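Long-range contacts in multicopper oxidase (Uncultured bacterium, PDB 4E9X), which probably couples the one-electron oxidation of substrates to the reduction of dioxygen to water at copper centres, as multicopper oxidases do: residues G117-L122 with M143-E148; Q31-L36 with V170-F175; A202-G207 with Y225-L230; H208-T213 with Y237-E242. All blocks are in the same frame, centred on the assembly; numbering follows the deposited sequence.

Contact 1 of 4, residues G117-L122 with M143-E148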
loop_
_atom_site.group_PDB
_atom_site.type_symbol
_atom_site.label_atom_id
_atom_site.label_comp_id
_atom_site.label_asym_id
_atom_site.label_seq_id
_atom_site.Cartn_x
_atom_site.Cartn_y
_atom_site.Cartn_z
ATOM N N GLY A 117 -12.499 -17.749 4.789
ATOM C CA GLY A 117 -13.253 -17.598 3.571
ATOM C C GLY A 117 -14.624 -16.982 3.741
ATOM O O GLY A 117 -15.467 -17.135 2.873
ATOM N N MET A 118 -14.851 -16.244 4.857
ATOM C CA MET A 118 -16.209 -15.711 5.113
ATOM C C MET A 118 -16.437 -14.388 4.424
ATOM O O MET A 118 -16.556 -13.318 5.043
ATOM C CB MET A 118 -16.385 -15.544 6.639
ATOM C CG MET A 118 -16.160 -16.900 7.364
ATOM S SD MET A 118 -17.070 -16.937 8.934
ATOM C CE MET A 118 -18.780 -16.974 8.360
ATOM N N TRP A 119 -16.598 -14.457 3.085
ATOM C CA TRP A 119 -16.790 -13.231 2.314
ATOM C C TRP A 119 -17.319 -13.598 0.938
ATOM O O TRP A 119 -17.143 -14.733 0.434
ATOM C CB TRP A 119 -15.447 -12.489 2.148
ATOM C CG TRP A 119 -14.196 -13.299 1.984
ATOM C CD1 TRP A 119 -13.292 -13.610 2.955
ATOM C CD2 TRP A 119 -13.712 -13.893 0.766
ATOM N NE1 TRP A 119 -12.278 -14.358 2.428
ATOM C CE2 TRP A 119 -12.481 -14.558 1.072
ATOM C CE3 TRP A 119 -14.188 -13.900 -0.570
ATOM C CZ2 TRP A 119 -11.713 -15.254 0.111
ATOM C CZ3 TRP A 119 -13.431 -14.591 -1.526
ATOM C CH2 TRP A 119 -12.236 -15.231 -1.176
ATOM N N GLY A 120 -17.986 -12.641 0.323
ATOM C CA GLY A 120 -18.492 -12.784 -1.030
ATOM C C GLY A 120 -18.857 -11.419 -1.573
ATOM O O GLY A 120 -18.779 -10.425 -0.873
ATOM N N PRO A 121 -19.177 -11.370 -2.884
ATOM C CA PRO A 121 -19.429 -10.100 -3.563
ATOM C C PRO A 121 -20.890 -9.668 -3.575
ATOM O O PRO A 121 -21.773 -10.535 -3.714
ATOM C CB PRO A 121 -18.927 -10.390 -5.006
ATOM C CG PRO A 121 -19.302 -11.879 -5.180
ATOM C CD PRO A 121 -19.169 -12.541 -3.804
ATOM N N LEU A 122 -21.101 -8.362 -3.449
ATOM C CA LEU A 122 -22.423 -7.729 -3.488
ATOM C C LEU A 122 -22.381 -6.647 -4.565
ATOM O O LEU A 122 -21.746 -5.626 -4.347
ATOM C CB LEU A 122 -22.811 -7.222 -2.092
ATOM C CG LEU A 122 -24.041 -6.312 -2.043
ATOM C CD1 LEU A 122 -25.320 -6.986 -2.549
ATOM C CD2 LEU A 122 -24.237 -5.806 -0.593
ATOM N N MET A 143 -11.417 -11.731 -6.162
ATOM C CA MET A 143 -11.331 -11.464 -4.710
ATOM C C MET A 143 -10.052 -12.092 -4.210
ATOM O O MET A 143 -9.891 -13.343 -4.255
ATOM C CB MET A 143 -12.553 -12.107 -4.018
ATOM C CG MET A 143 -13.870 -11.567 -4.599
ATOM S SD MET A 143 -15.357 -12.012 -3.640
ATOM C CE MET A 143 -15.186 -10.895 -2.251
ATOM N N MET A 144 -9.116 -11.278 -3.787
ATOM C CA MET A 144 -7.796 -11.765 -3.380
ATOM C C MET A 144 -7.740 -12.002 -1.889
ATOM O O MET A 144 -8.340 -11.252 -1.115
ATOM C CB MET A 144 -6.690 -10.762 -3.767
ATOM C CG MET A 144 -6.122 -10.978 -5.179
ATOM S SD MET A 144 -7.305 -10.776 -6.526
ATOM C CE MET A 144 -7.677 -9.017 -6.342
ATOM N N SER A 145 -7.037 -13.059 -1.455
ATOM C CA SER A 145 -6.854 -13.351 -0.040
ATOM C C SER A 145 -5.583 -14.192 0.100
ATOM O O SER A 145 -4.898 -14.560 -0.855
ATOM C CB SER A 145 -8.064 -14.015 0.578
ATOM O OG SER A 145 -8.257 -15.322 0.072
ATOM N N THR A 146 -5.305 -14.418 1.385
ATOM C CA THR A 146 -4.108 -15.169 1.763
ATOM C C THR A 146 -4.464 -16.278 2.745
ATOM O O THR A 146 -5.530 -16.265 3.368
ATOM C CB THR A 146 -2.984 -14.276 2.374
ATOM O OG1 THR A 146 -3.354 -13.923 3.706
ATOM C CG2 THR A 146 -2.804 -13.019 1.529
ATOM N N TRP A 147 -3.555 -17.231 2.919
ATOM C CA TRP A 147 -3.852 -18.437 3.690
ATOM C C TRP A 147 -2.617 -18.794 4.519
ATOM O O TRP A 147 -1.507 -18.625 4.064
ATOM C CB TRP A 147 -4.186 -19.641 2.812
ATOM C CG TRP A 147 -5.292 -19.301 1.829
ATOM C CD1 TRP A 147 -5.102 -18.710 0.597
ATOM C CD2 TRP A 147 -6.687 -19.479 1.988
ATOM N NE1 TRP A 147 -6.335 -18.520 -0.029
ATOM C CE2 TRP A 147 -7.313 -18.985 0.810
ATOM C CE3 TRP A 147 -7.472 -20.007 3.042
ATOM C CZ2 TRP A 147 -8.708 -19.016 0.636
ATOM C CZ3 TRP A 147 -8.852 -20.014 2.821
ATOM C CH2 TRP A 147 -9.469 -19.534 1.651
ATOM N N GLU A 148 -2.865 -19.326 5.716
ATOM C CA GLU A 148 -1.783 -19.732 6.629
ATOM C C GLU A 148 -1.826 -21.242 6.775
ATOM O O GLU A 148 -2.710 -21.765 7.463
ATOM C CB GLU A 148 -2.011 -19.087 8.001
ATOM C CG GLU A 148 -1.966 -17.563 7.876
ATOM C CD GLU A 148 -2.577 -16.822 9.028
ATOM O OE1 GLU A 148 -2.956 -17.530 9.991
ATOM O OE2 GLU A 148 -2.716 -15.595 9.043
#
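W119 carries this contact, its indole meeting M143 and S145 obliquely, and it closes a tight inverse gamma turn centred on M118, its N donating to G117 O over 2.9 Å. M118 at the centre of that turn faces the other way and binds a copper ion together with H57, C105 and H112. The W119 side chain instead turns to the second segment: its chi1 of 35° sets CG between the backbone N and the carbonyl carbon. CE3 of W119 meets the terminal methyl CE of M143 at 3.6 Å, and CZ3 meets M143 CB. M143 SD lies 4.9 Å from the centroid of the six-membered ring of W119, an oblique Met-aromatic contact. CZ2 of W119 reaches the hydroxyl OG of S145 at 3.5 Å.

Two sheets pack face to face here, one from each of the two cupredoxin-like halves of the chain. The short strand segments run nearly antiparallel, at 165°, but their axes stay 9.3 Å apart, and no hydrogen bond joins them. G120, next along, leaves its carbonyl carbon against M143 CE. P121 then crosses M143 at about a right angle, with P121 CD 3.9 Å from M143 SD, and the P121 backbone is hydrogen-bonded to I37 of the adjoining strand 36-40.

Contact 2 of 4, residues Q31-L36 with V170-F175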
loop_
_atom_site.group_PDB
_atom_site.type_symbol
_atom_site.label_atom_id
_atom_site.label_comp_id
_atom_site.label_asym_id
_atom_site.label_seq_id
_atom_site.Cartn_x
_atom_site.Cartn_y
_atom_site.Cartn_z
ATOM N N GLN A 31 -19.510 -22.410 0.186
ATOM C CA GLN A 31 -18.569 -22.144 -0.908
ATOM C C GLN A 31 -17.715 -20.918 -0.527
ATOM O O GLN A 31 -18.153 -20.083 0.282
ATOM C CB GLN A 31 -19.303 -21.875 -2.222
ATOM C CG GLN A 31 -20.387 -20.766 -2.139
ATOM C CD GLN A 31 -20.898 -20.456 -3.541
ATOM O OE1 GLN A 31 -21.741 -21.196 -4.074
ATOM N NE2 GLN A 31 -20.404 -19.380 -4.128
ATOM N N VAL A 32 -16.532 -20.820 -1.160
ATOM C CA VAL A 32 -15.645 -19.676 -1.018
ATOM C C VAL A 32 -15.137 -19.331 -2.427
ATOM O O VAL A 32 -14.565 -20.258 -3.032
ATOM C CB VAL A 32 -14.460 -19.881 -0.104
ATOM C CG1 VAL A 32 -13.678 -18.573 0.004
ATOM C CG2 VAL A 32 -14.946 -20.344 1.306
ATOM N N PRO A 33 -15.305 -18.138 -2.993
ATOM C CA PRO A 33 -16.088 -17.018 -2.473
ATOM C C PRO A 33 -17.559 -17.411 -2.208
ATOM O O PRO A 33 -18.075 -18.404 -2.763
ATOM C CB PRO A 33 -16.099 -16.072 -3.668
ATOM C CG PRO A 33 -14.865 -16.389 -4.488
ATOM C CD PRO A 33 -14.682 -17.872 -4.312
ATOM N N GLY A 34 -18.177 -16.678 -1.309
ATOM C CA GLY A 34 -19.594 -16.845 -1.044
ATOM C C GLY A 34 -20.394 -16.526 -2.313
ATOM O O GLY A 34 -19.889 -16.020 -3.333
ATOM N N PRO A 35 -21.706 -16.810 -2.259
ATOM C CA PRO A 35 -22.609 -16.529 -3.395
ATOM C C PRO A 35 -22.566 -15.073 -3.828
ATOM O O PRO A 35 -22.408 -14.129 -3.042
ATOM C CB PRO A 35 -23.992 -16.890 -2.848
ATOM C CG PRO A 35 -23.665 -17.887 -1.779
ATOM C CD PRO A 35 -22.417 -17.386 -1.083
ATOM N N LEU A 36 -22.689 -14.899 -5.147
ATOM C CA LEU A 36 -22.849 -13.569 -5.678
ATOM C C LEU A 36 -24.256 -13.056 -5.371
ATOM O O LEU A 36 -25.261 -13.726 -5.673
ATOM C CB LEU A 36 -22.700 -13.610 -7.219
ATOM C CG LEU A 36 -23.153 -12.353 -7.992
ATOM C CD1 LEU A 36 -22.278 -11.130 -7.688
ATOM C CD2 LEU A 36 -23.085 -12.661 -9.505
ATOM N N VAL A 170 -6.605 -15.936 -5.882
ATOM C CA VAL A 170 -7.744 -15.189 -6.374
ATOM C C VAL A 170 -8.929 -16.144 -6.352
ATOM O O VAL A 170 -8.825 -17.292 -6.816
ATOM C CB VAL A 170 -7.480 -14.583 -7.781
ATOM C CG1 VAL A 170 -7.010 -15.616 -8.796
ATOM C CG2 VAL A 170 -8.764 -13.863 -8.297
ATOM N N ASN A 171 -10.053 -15.705 -5.816
ATOM C CA ASN A 171 -11.287 -16.512 -5.691
ATOM C C ASN A 171 -10.972 -17.862 -5.077
ATOM O O ASN A 171 -11.478 -18.896 -5.533
ATOM C CB ASN A 171 -12.006 -16.631 -7.032
ATOM C CG ASN A 171 -12.487 -15.253 -7.480
ATOM O OD1 ASN A 171 -12.427 -14.309 -6.708
ATOM N ND2 ASN A 171 -12.920 -15.117 -8.742
ATOM N N ALA A 172 -10.128 -17.830 -4.041
ATOM C CA ALA A 172 -9.794 -18.998 -3.197
ATOM C C ALA A 172 -9.049 -20.114 -3.926
ATOM O O ALA A 172 -8.988 -21.226 -3.393
ATOM C CB ALA A 172 -11.023 -19.544 -2.471
ATOM N N LYS A 173 -8.409 -19.839 -5.064
ATOM C CA LYS A 173 -7.495 -20.821 -5.651
ATOM C C LYS A 173 -6.158 -20.150 -5.939
ATOM O O LYS A 173 -6.048 -18.977 -6.272
ATOM C CB LYS A 173 -8.116 -21.469 -6.905
ATOM C CG LYS A 173 -9.577 -21.894 -6.684
ATOM C CD LYS A 173 -10.112 -23.010 -7.560
ATOM C CE LYS A 173 -11.642 -23.089 -7.493
ATOM N NZ LYS A 173 -12.078 -23.742 -6.221
ATOM N N SER A 174 -5.129 -20.987 -5.802
ATOM C CA SER A 174 -3.740 -20.657 -6.108
ATOM C C SER A 174 -3.328 -21.327 -7.428
ATOM O O SER A 174 -3.596 -22.532 -7.610
ATOM C CB SER A 174 -2.902 -21.163 -4.930
ATOM O OG SER A 174 -1.484 -21.066 -5.175
ATOM N N PHE A 175 -2.706 -20.578 -8.332
ATOM C CA PHE A 175 -2.214 -21.122 -9.576
ATOM C C PHE A 175 -1.404 -22.386 -9.308
ATOM O O PHE A 175 -0.551 -22.366 -8.409
ATOM C CB PHE A 175 -1.327 -20.048 -10.239
ATOM C CG PHE A 175 -0.805 -20.530 -11.600
ATOM C CD1 PHE A 175 -1.540 -20.294 -12.755
ATOM C CD2 PHE A 175 0.393 -21.208 -11.701
ATOM C CE1 PHE A 175 -1.086 -20.770 -13.991
ATOM C CE2 PHE A 175 0.829 -21.685 -12.921
ATOM C CZ PHE A 175 0.099 -21.481 -14.078
HETATM O O HOH W 1 -12.712 -21.356 -5.131
#
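P33 and V32 of one loop pack on the N171-A172 corner of another. The pyrrolidine ring of P33 crosses the N171 side chain at about a right angle: CG of P33 rests 3.8 Å from CB of N171, and CD of P33 lies 3.6 Å from the backbone O of N171. Beside it, the methyl CB of A172 fits against V32, 3.7 Å from its carbonyl O and 3.8 Å from CG1, which stands anti to the V32 backbone N (chi1 -177°) and so comes beside A172.

Both loops owe their shape to sharp backbone features. The peptide bond before P33 is cis, and V170 to K173 form a type I' beta turn whose corners, N171 and A172, have positive phi. This is a loop-to-loop joint between the two cupredoxin-like domains. No direct hydrogen bond crosses it, but a water that accepts from K173 NZ at 2.7 Å lies 3.0 Å from V32 O and 2.8 Å from N171 O, in position to bridge them.

Farther out, the amide of N171 is fixed to strand 138-147, its OD1 accepting from M143 N and its ND2 donating to I141 O. Within the first loop, Q31 NE2 donates to P33 O at 2.9 Å (157° at the hydrogen), and Q31 OE1 accepts from H310 N.

Contact 3 of 4, residues A202-G207 with Y225-L230. With CU (copper (II) ion), chain G; CU (copper (II) ion), chain F.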
loop_
_atom_site.group_PDB
_atom_site.type_symbol
_atom_site.label_atom_id
_atom_site.label_comp_id
_atom_site.label_asym_id
_atom_site.label_seq_id
_atom_site.Cartn_x
_atom_site.Cartn_y
_atom_site.Cartn_z
ATOM N N ALA A 202 -0.691 -6.445 -5.762
ATOM C CA ALA A 202 -0.377 -5.462 -6.806
ATOM C C ALA A 202 -0.753 -6.097 -8.143
ATOM O O ALA A 202 -0.010 -6.841 -8.736
ATOM C CB ALA A 202 1.096 -5.089 -6.719
ATOM N N MET A 203 -1.972 -5.894 -8.604
ATOM C CA MET A 203 -2.506 -6.685 -9.733
ATOM C C MET A 203 -2.045 -6.071 -11.057
ATOM O O MET A 203 -2.366 -4.915 -11.373
ATOM C CB MET A 203 -4.036 -6.682 -9.641
ATOM C CG MET A 203 -4.533 -7.304 -8.323
ATOM S SD MET A 203 -3.907 -8.964 -7.956
ATOM C CE MET A 203 -4.528 -9.965 -9.319
ATOM N N HIS A 204 -1.297 -6.855 -11.807
ATOM C CA HIS A 204 -0.674 -6.395 -13.066
ATOM C C HIS A 204 -1.191 -7.197 -14.268
ATOM O O HIS A 204 -1.071 -8.442 -14.266
ATOM C CB HIS A 204 0.819 -6.577 -12.952
ATOM C CG HIS A 204 1.587 -6.359 -14.210
ATOM N ND1 HIS A 204 1.417 -5.236 -15.044
ATOM C CD2 HIS A 204 2.531 -7.111 -14.812
ATOM C CE1 HIS A 204 2.262 -5.372 -16.109
ATOM N NE2 HIS A 204 2.936 -6.507 -15.968
ATOM N N SER A 205 -1.681 -6.478 -15.258
ATOM C CA SER A 205 -2.132 -7.119 -16.504
ATOM C C SER A 205 -1.039 -7.020 -17.567
ATOM O O SER A 205 -0.717 -5.924 -18.035
ATOM C CB SER A 205 -3.387 -6.464 -17.030
ATOM O OG SER A 205 -3.255 -5.045 -17.117
ATOM N N HIS A 206 -0.491 -8.140 -18.035
ATOM C CA HIS A 206 0.387 -8.073 -19.205
ATOM C C HIS A 206 -0.469 -7.725 -20.446
ATOM O O HIS A 206 -1.666 -8.031 -20.508
ATOM C CB HIS A 206 1.091 -9.410 -19.444
ATOM C CG HIS A 206 2.128 -9.783 -18.415
ATOM N ND1 HIS A 206 3.287 -10.439 -18.825
ATOM C CD2 HIS A 206 2.255 -9.618 -17.106
ATOM C CE1 HIS A 206 4.057 -10.693 -17.721
ATOM N NE2 HIS A 206 3.429 -10.166 -16.663
ATOM N N GLY A 207 0.212 -7.106 -21.402
ATOM C CA GLY A 207 -0.393 -6.906 -22.728
ATOM C C GLY A 207 -1.358 -5.770 -22.840
ATOM O O GLY A 207 -1.871 -5.494 -23.956
ATOM N N TYR A 225 -5.248 5.560 -16.146
ATOM C CA TYR A 225 -4.676 4.293 -16.581
ATOM C C TYR A 225 -3.603 3.785 -15.642
ATOM O O TYR A 225 -2.852 4.556 -15.018
ATOM C CB TYR A 225 -4.066 4.479 -17.972
ATOM C CG TYR A 225 -5.091 4.608 -19.083
ATOM C CD1 TYR A 225 -5.795 3.469 -19.520
ATOM C CD2 TYR A 225 -5.303 5.854 -19.648
ATOM C CE1 TYR A 225 -6.728 3.570 -20.540
ATOM C CE2 TYR A 225 -6.238 5.951 -20.677
ATOM C CZ TYR A 225 -6.944 4.833 -21.115
ATOM O OH TYR A 225 -7.870 5.024 -22.148
ATOM N N ALA A 226 -3.495 2.479 -15.556
ATOM C CA ALA A 226 -2.502 1.778 -14.763
ATOM C C ALA A 226 -2.193 0.449 -15.416
ATOM O O ALA A 226 -3.110 -0.128 -16.025
ATOM C CB ALA A 226 -3.036 1.526 -13.355
ATOM N N ASP A 227 -0.969 -0.024 -15.261
ATOM C CA ASP A 227 -0.732 -1.443 -15.573
ATOM C C ASP A 227 -0.615 -2.274 -14.297
ATOM O O ASP A 227 -0.671 -3.511 -14.396
ATOM C CB ASP A 227 0.482 -1.580 -16.509
ATOM C CG ASP A 227 1.821 -1.203 -15.920
ATOM O OD1 ASP A 227 2.168 -1.569 -14.773
ATOM O OD2 ASP A 227 2.587 -0.541 -16.638
ATOM N N THR A 228 -0.544 -1.636 -13.118
ATOM C CA THR A 228 -0.450 -2.357 -11.837
ATOM C C THR A 228 -1.323 -1.605 -10.837
ATOM O O THR A 228 -1.137 -0.415 -10.590
ATOM C CB THR A 228 1.011 -2.387 -11.352
ATOM O OG1 THR A 228 1.833 -3.045 -12.338
ATOM C CG2 THR A 228 1.177 -3.176 -10.030
ATOM N N VAL A 229 -2.321 -2.305 -10.263
ATOM C CA VAL A 229 -3.243 -1.662 -9.347
ATOM C C VAL A 229 -3.083 -2.291 -7.974
ATOM O O VAL A 229 -3.289 -3.515 -7.804
ATOM C CB VAL A 229 -4.698 -1.888 -9.832
ATOM C CG1 VAL A 229 -5.694 -1.383 -8.802
ATOM C CG2 VAL A 229 -4.949 -1.188 -11.188
ATOM N N LEU A 230 -2.734 -1.489 -6.979
ATOM C CA LEU A 230 -2.535 -1.976 -5.614
ATOM C C LEU A 230 -3.885 -2.067 -4.905
ATOM O O LEU A 230 -4.619 -1.077 -4.840
ATOM C CB LEU A 230 -1.644 -1.011 -4.829
ATOM C CG LEU A 230 -1.212 -1.501 -3.448
ATOM C CD1 LEU A 230 -0.310 -2.729 -3.639
ATOM C CD2 LEU A 230 -0.501 -0.382 -2.666
HETATM CU CU CU G . 4.305 -7.147 -16.981
HETATM CU CU CU F . 4.242 -10.625 -14.967
#
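H204 and D227 make the tight end of this contact. The backbone O of D227 takes two bonds, from H204 ND1 at 2.8 Å and, longer, from S205 N at 3.3 Å. The first donor lies well above the carbonyl plane, although the oxygen sits near the plane of the imidazole; the second comes nearly along the C=O axis. H204 CG, anti to its backbone N (chi1 171°), comes near T228, whose side chain crosses that of H204 obliquely, T228 OG1 lying 3.5 Å from H204 ND1 and donating to D227 OD1. The carboxylate of D227 also faces the second subunit, where H62 is its strongest polar partner and R236 forms a salt bridge.

From here the two strands pair antiparallel. M203 and V229 form the hydrogen-bonded pair, each N reaching the other's O at 2.8 Å, yet their side chains barely meet and the end of M203 leads away. A202 CB packs on T228 CG2 at 3.8 Å; looser is L230, whose CD1 stays 4.1 Å from A202 CB. L230 is only partly covered, and L230 of the third subunit packs on it.

H204 and H206 belong to the His-X-His motif of the trinuclear copper site, built here between subunits. NE2 of H204 binds one copper at 1.8 Å with H60 of the second subunit, consistent with a type 2 site; NE2 of H206 binds another with H252 and with H106 of the second subunit. With ND1 donating to D227 O, the imidazole of H204 presents NE2 to the metal, its rotation held from behind, and the hydrogen bond may make it a somewhat stronger electron donor to copper.

Contact 4 of 4, residues H208-T213 with Y237-E242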
loop_
_atom_site.group_PDB
_atom_site.type_symbol
_atom_site.label_atom_id
_atom_site.label_comp_id
_atom_site.label_asym_id
_atom_site.label_seq_id
_atom_site.Cartn_x
_atom_site.Cartn_y
_atom_site.Cartn_z
ATOM N N HIS A 208 -1.739 -5.131 -21.714
ATOM C CA HIS A 208 -2.862 -4.190 -21.670
ATOM C C HIS A 208 -2.652 -3.221 -20.528
ATOM O O HIS A 208 -2.116 -3.540 -19.489
ATOM C CB HIS A 208 -4.181 -4.932 -21.317
ATOM C CG HIS A 208 -4.520 -6.083 -22.239
ATOM N ND1 HIS A 208 -3.863 -7.299 -22.136
ATOM C CD2 HIS A 208 -5.395 -6.192 -23.291
ATOM C CE1 HIS A 208 -4.326 -8.091 -23.102
ATOM N NE2 HIS A 208 -5.256 -7.451 -23.788
ATOM N N ASP A 209 -3.136 -1.986 -20.729
ATOM C CA ASP A 209 -3.386 -1.098 -19.595
ATOM C C ASP A 209 -4.829 -1.268 -19.120
ATOM O O ASP A 209 -5.710 -1.662 -19.865
ATOM C CB ASP A 209 -3.127 0.348 -20.045
ATOM C CG ASP A 209 -1.646 0.560 -20.268
ATOM O OD1 ASP A 209 -0.853 0.190 -19.356
ATOM O OD2 ASP A 209 -1.282 1.080 -21.321
ATOM N N MET A 210 -5.012 -0.951 -17.844
ATOM C CA MET A 210 -6.309 -0.931 -17.225
ATOM C C MET A 210 -6.730 0.529 -17.014
ATOM O O MET A 210 -5.959 1.369 -16.535
ATOM C CB MET A 210 -6.246 -1.571 -15.835
ATOM C CG MET A 210 -6.025 -3.093 -15.943
ATOM S SD MET A 210 -5.681 -3.857 -14.334
ATOM C CE MET A 210 -3.947 -3.463 -14.096
ATOM N N LEU A 211 -7.959 0.867 -17.342
ATOM C CA LEU A 211 -8.517 2.168 -17.005
ATOM C C LEU A 211 -9.239 2.019 -15.668
ATOM O O LEU A 211 -10.254 1.314 -15.611
ATOM C CB LEU A 211 -9.499 2.642 -18.078
ATOM C CG LEU A 211 -10.108 4.021 -17.768
ATOM C CD1 LEU A 211 -9.033 5.120 -17.743
ATOM C CD2 LEU A 211 -11.195 4.365 -18.783
ATOM N N VAL A 212 -8.697 2.629 -14.626
ATOM C CA VAL A 212 -9.306 2.573 -13.279
ATOM C C VAL A 212 -10.473 3.563 -13.260
ATOM O O VAL A 212 -10.281 4.780 -13.373
ATOM C CB VAL A 212 -8.262 2.906 -12.211
ATOM C CG1 VAL A 212 -8.951 2.784 -10.848
ATOM C CG2 VAL A 212 -7.017 2.011 -12.305
ATOM N N THR A 213 -11.700 3.024 -13.134
ATOM C CA THR A 213 -12.884 3.866 -13.205
ATOM C C THR A 213 -13.610 4.043 -11.887
ATOM O O THR A 213 -14.372 4.986 -11.771
ATOM C CB THR A 213 -13.892 3.221 -14.211
ATOM O OG1 THR A 213 -14.214 1.896 -13.800
ATOM C CG2 THR A 213 -13.288 3.100 -15.618
ATOM N N TYR A 237 -11.426 -1.919 -6.465
ATOM C CA TYR A 237 -11.168 -1.099 -7.638
ATOM C C TYR A 237 -11.875 -1.731 -8.831
ATOM O O TYR A 237 -11.771 -2.959 -8.988
ATOM C CB TYR A 237 -9.657 -1.006 -7.957
ATOM C CG TYR A 237 -8.980 -0.142 -6.910
ATOM C CD1 TYR A 237 -8.870 1.250 -7.117
ATOM C CD2 TYR A 237 -8.459 -0.686 -5.722
ATOM C CE1 TYR A 237 -8.248 2.074 -6.158
ATOM C CE2 TYR A 237 -7.849 0.121 -4.780
ATOM C CZ TYR A 237 -7.757 1.495 -5.003
ATOM O OH TYR A 237 -7.148 2.312 -4.046
ATOM N N ASP A 238 -12.549 -0.930 -9.670
ATOM C CA ASP A 238 -13.057 -1.434 -10.926
ATOM C C ASP A 238 -12.221 -0.838 -12.027
ATOM O O ASP A 238 -11.917 0.357 -12.005
ATOM C CB ASP A 238 -14.506 -1.036 -11.200
ATOM C CG ASP A 238 -15.601 -1.450 -10.235
ATOM O OD1 ASP A 238 -15.319 -1.943 -9.125
ATOM O OD2 ASP A 238 -16.765 -1.302 -10.641
ATOM N N VAL A 239 -11.884 -1.683 -13.010
ATOM C CA VAL A 239 -11.119 -1.215 -14.155
ATOM C C VAL A 239 -11.819 -1.729 -15.428
ATOM O O VAL A 239 -12.674 -2.616 -15.394
ATOM C CB VAL A 239 -9.667 -1.735 -14.133
ATOM C CG1 VAL A 239 -8.987 -1.346 -12.797
ATOM C CG2 VAL A 239 -9.590 -3.254 -14.380
ATOM N N ILE A 240 -11.431 -1.130 -16.553
ATOM C CA ILE A 240 -11.808 -1.595 -17.895
ATOM C C ILE A 240 -10.536 -1.960 -18.643
ATOM O O ILE A 240 -9.574 -1.176 -18.682
ATOM C CB ILE A 240 -12.554 -0.464 -18.666
ATOM C CG1 ILE A 240 -13.873 -0.067 -17.973
ATOM C CG2 ILE A 240 -12.782 -0.881 -20.106
ATOM C CD1 ILE A 240 -14.903 -1.191 -18.036
ATOM N N ILE A 241 -10.565 -3.136 -19.269
ATOM C CA ILE A 241 -9.551 -3.515 -20.252
ATOM C C ILE A 241 -10.236 -3.619 -21.606
ATOM O O ILE A 241 -11.240 -4.324 -21.740
ATOM C CB ILE A 241 -8.852 -4.840 -19.900
ATOM C CG1 ILE A 241 -7.944 -4.628 -18.674
ATOM C CG2 ILE A 241 -8.080 -5.365 -21.115
ATOM C CD1 ILE A 241 -7.252 -5.882 -18.178
ATOM N N GLU A 242 -9.696 -2.929 -22.608
ATOM C CA GLU A 242 -10.080 -3.133 -24.007
ATOM C C GLU A 242 -9.333 -4.338 -24.523
ATOM O O GLU A 242 -8.093 -4.274 -24.604
ATOM C CB GLU A 242 -9.765 -1.882 -24.874
ATOM C CG GLU A 242 -10.344 -0.572 -24.336
ATOM C CD GLU A 242 -11.818 -0.379 -24.660
ATOM O OE1 GLU A 242 -12.362 -1.046 -25.573
ATOM O OE2 GLU A 242 -12.422 0.481 -23.999
HETATM O O HOH W 2 -7.343 -1.288 -22.096
HETATM O O HOH W 3 -15.041 -0.591 -14.693
#
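M210 and V239 interlock like teeth. The two methyls of V239 spread apart, CG1 to V212 and CG2 to M210, so the valine fills the hollow between those side chains; M210 CB touches V239 CB at 3.8 Å, and V239 CG1 comes 3.9 Å from V212 CG2. M210 returns the fit, its CG entering the notch between V239 and I241, 3.7 Å from I241 CG1, where methionine and isoleucine lie side by side, pointing the same way. V212 CG1 meets the edge of the Y237 ring at CD1, near its plane. I241 CG2 presses against CD2 of H208 at 3.6 Å, the two side chains crossing at about a right angle. On the other face L211 and I240 pair; T213 and I240 also cross at about a right angle, CG2 against CG1.

The backbones form neighbouring antiparallel strands of the second cupredoxin-like domain. L211 N donates to I240 O at 2.9 Å, almost straight (175°), I240 N returns one to L211 O, and T213 N bonds D238 O. Near H208 a water bridges D209 O and E242 N. The middle stays apolar, while D238 and E242 form salt bridges outside the pair with K190 and R135, and H208 NE2 bonds Y275, so the buried charge of D238 is matched.

How the contacts relate
Contacts 1 and 2 join the two cupredoxin-like domains; contacts 3 and 4 are strand pairings within the second. All four are largely buried, but contacts 1 and 2 have their centres about 6 Å from the chain's centre and contacts 3 and 4 about 17-18 Å, with partly exposed residues such as L230 and E242. The first two rely on side-chain packing, with a water as the bridge in contact 2, and adjoin through a probable hydrogen bond between W119 O and G34 N. Contacts 3 and 4 are knit by backbone bonds and meet where A226 O faces M210 N, the M210 methyl CE also packing on M203 O and D227 O. Copper chemistry enters contact 1 through M118, in one domain, but contact 3 at a subunit boundary.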